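Local coordinates for putative integrase (Listeria innocua, PDB 5U96) that carries out site-specific DNA recombination as a serine integrase, here its coiled-coil domain, whose interactions mediate the directionality of the reaction, at the interface of chains A and B. Coordinates in Å, arbitrary orientation; residue numbers count along the deposited sequence, not the author numbering. Chains: chain A/B, Putative integrase.

The interface of chains A and B. Residues chain A 17, 20, 26, 30-31, 34; chain B 18, 21-22, 31, 35.
Helix 28-50 of chain A, carrying A:Met34, crosses helix 5-22 of chain B, carrying B:Phe18, at roughly 40° with both running in the same general direction, near the tips of the two helical hairpins. B:Phe18 is the main inserted group, burying 82 Å² against chain A. A:Met34 crosses it at about a right angle near the root of the ring, its sulfur SD 3.4 Å from B:Phe18 CB and also touching the B:Ile22 methyl CD1; a bend at chi3 (-69°) brings its methyl CE to 3.5 Å from B:Phe18 CG. At the far end of the ring, the carboxylate oxygen OE1 of A:Glu30 lies 3.6 Å from B:Phe18 CZ, which also meets the rim of A:Tyr26 at CD1, the two ring planes steeply inclined rather than stacked. Within chain B, the methyl CE of B:Met35 sits over the centre of one face of B:Phe18, 3.6 Å above its plane, and backs the ring. With CG anti to the backbone N (chi1 -176°), B:Met35 puts its CG 3.6 Å from A:Tyr26 CE1. A:Tyr26 OH lies 3.1 Å from the backbone O of B:Leu31, a likely weak hydrogen bond because the hydroxyl approaches nearly perpendicular to the C=O. A:Leu20 crosses B:Leu31 at about a right angle, with 3.7 Å between their CD2 methyls. Its CD1 is 3.7 Å from B:Tyr21 CE2, and both methyls lie above the ring plane beyond the CE2 and hydroxyl rim, on the face where B:Leu31 CD2 sits. This largely apolar contact pairs two coiled-coil domains, an association of the kind that governs integrase directionality, although the structure alone does not show which recombination complex uses this arrangement.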
loop_
_atom_site.group_PDB
_atom_site.type_symbol
_atom_site.label_atom_id
_atom_site.label_comp_id
_atom_site.label_asym_id
_atom_site.label_seq_id
_atom_site.Cartn_x
_atom_site.Cartn_y
_atom_site.Cartn_z
ATOM N N LEU A 17 5.292 -5.720 -1.172
ATOM C CA LEU A 17 5.186 -4.833 -0.026
ATOM C C LEU A 17 6.474 -4.824 0.789
ATOM O O LEU A 17 6.900 -3.775 1.273
ATOM C CB LEU A 17 4.010 -5.257 0.853
ATOM C CG LEU A 17 3.703 -4.394 2.077
ATOM C CD1 LEU A 17 3.415 -2.960 1.663
ATOM C CD2 LEU A 17 2.531 -4.982 2.855
ATOM N N LEU A 20 9.474 -2.680 -0.269
ATOM C CA LEU A 20 9.435 -1.265 0.080
ATOM C C LEU A 20 10.130 -1.019 1.416
ATOM O O LEU A 20 10.689 0.056 1.641
ATOM C CB LEU A 20 7.990 -0.764 0.133
ATOM C CG LEU A 20 7.200 -0.867 -1.175
ATOM C CD1 LEU A 20 5.787 -0.337 -0.984
ATOM C CD2 LEU A 20 7.902 -0.124 -2.303
ATOM N N TYR A 26 9.785 5.476 2.409
ATOM C CA TYR A 26 8.403 5.377 2.880
ATOM C C TYR A 26 8.317 5.335 4.403
ATOM O O TYR A 26 9.319 5.137 5.091
ATOM C CB TYR A 26 7.707 4.139 2.303
ATOM C CG TYR A 26 7.688 4.078 0.795
ATOM C CD1 TYR A 26 6.661 4.664 0.074
ATOM C CD2 TYR A 26 8.691 3.424 0.092
ATOM C CE1 TYR A 26 6.634 4.609 -1.303
ATOM C CE2 TYR A 26 8.671 3.364 -1.288
ATOM C CZ TYR A 26 7.639 3.959 -1.979
ATOM O OH TYR A 26 7.610 3.905 -3.354
ATOM N N GLU A 30 2.553 3.315 7.324
ATOM C CA GLU A 30 1.755 3.192 6.110
ATOM C C GLU A 30 1.767 1.748 5.624
ATOM O O GLU A 30 0.731 1.192 5.257
ATOM C CB GLU A 30 2.287 4.115 5.011
ATOM C CG GLU A 30 2.317 5.592 5.377
ATOM C CD GLU A 30 2.969 6.443 4.301
ATOM O OE1 GLU A 30 3.399 5.879 3.273
ATOM O OE2 GLU A 30 3.053 7.675 4.484
ATOM N N LEU A 31 2.951 1.146 5.635
ATOM C CA LEU A 31 3.144 -0.205 5.124
ATOM C C LEU A 31 2.590 -1.263 6.081
ATOM O O LEU A 31 2.333 -2.398 5.677
ATOM C CB LEU A 31 4.634 -0.460 4.872
ATOM C CG LEU A 31 5.372 0.532 3.970
ATOM C CD1 LEU A 31 6.872 0.335 4.113
ATOM C CD2 LEU A 31 4.950 0.369 2.518
ATOM N N MET A 34 -1.570 -2.133 5.571
ATOM C CA MET A 34 -1.944 -3.051 4.502
ATOM C C MET A 34 -1.402 -4.446 4.774
ATOM O O MET A 34 -1.985 -5.441 4.349
ATOM C CB MET A 34 -1.434 -2.545 3.158
ATOM C CG MET A 34 -1.881 -1.133 2.837
ATOM S SD MET A 34 -1.181 -0.520 1.303
ATOM C CE MET A 34 0.544 -0.364 1.756
ATOM N N PHE B 18 -0.620 2.321 -3.504
ATOM C CA PHE B 18 -0.030 1.172 -2.832
ATOM C C PHE B 18 -0.704 -0.120 -3.283
ATOM O O PHE B 18 -0.048 -1.146 -3.450
ATOM C CB PHE B 18 -0.152 1.313 -1.315
ATOM C CG PHE B 18 0.916 2.166 -0.688
ATOM C CD1 PHE B 18 2.257 1.888 -0.892
ATOM C CD2 PHE B 18 0.575 3.241 0.114
ATOM C CE1 PHE B 18 3.237 2.668 -0.311
ATOM C CE2 PHE B 18 1.551 4.026 0.697
ATOM C CZ PHE B 18 2.883 3.738 0.484
ATOM N N TYR B 21 0.653 -1.259 -6.844
ATOM C CA TYR B 21 2.001 -1.804 -6.764
ATOM C C TYR B 21 2.001 -3.202 -6.159
ATOM O O TYR B 21 2.680 -4.101 -6.653
ATOM C CB TYR B 21 2.895 -0.876 -5.940
ATOM C CG TYR B 21 4.150 -1.545 -5.437
ATOM C CD1 TYR B 21 5.310 -1.552 -6.196
ATOM C CD2 TYR B 21 4.173 -2.172 -4.199
ATOM C CE1 TYR B 21 6.454 -2.166 -5.740
ATOM C CE2 TYR B 21 5.307 -2.787 -3.737
ATOM C CZ TYR B 21 6.448 -2.781 -4.507
ATOM O OH TYR B 21 7.580 -3.398 -4.038
ATOM N N ILE B 22 1.238 -3.373 -5.085
ATOM C CA ILE B 22 1.139 -4.661 -4.408
ATOM C C ILE B 22 0.621 -5.732 -5.364
ATOM O O ILE B 22 1.006 -6.899 -5.269
ATOM C CB ILE B 22 0.219 -4.568 -3.171
ATOM C CG1 ILE B 22 0.953 -3.859 -2.029
ATOM C CG2 ILE B 22 -0.237 -5.953 -2.732
ATOM C CD1 ILE B 22 0.063 -3.474 -0.864
ATOM N N LEU B 31 7.158 3.643 -8.304
ATOM C CA LEU B 31 6.484 3.996 -7.058
ATOM C C LEU B 31 7.233 5.080 -6.285
ATOM O O LEU B 31 6.624 5.864 -5.557
ATOM C CB LEU B 31 6.320 2.757 -6.175
ATOM C CG LEU B 31 5.204 2.856 -5.133
ATOM C CD1 LEU B 31 3.843 2.809 -5.813
ATOM C CD2 LEU B 31 5.326 1.755 -4.092
ATOM N N MET B 35 4.854 8.243 -5.630
ATOM C CA MET B 35 4.405 8.398 -4.252
ATOM C C MET B 35 4.879 9.714 -3.645
ATOM O O MET B 35 4.113 10.403 -2.973
ATOM C CB MET B 35 4.892 7.231 -3.392
ATOM C CG MET B 35 4.385 7.284 -1.960
ATOM S SD MET B 35 2.591 7.396 -1.871
ATOM C CE MET B 35 2.110 5.780 -2.474
#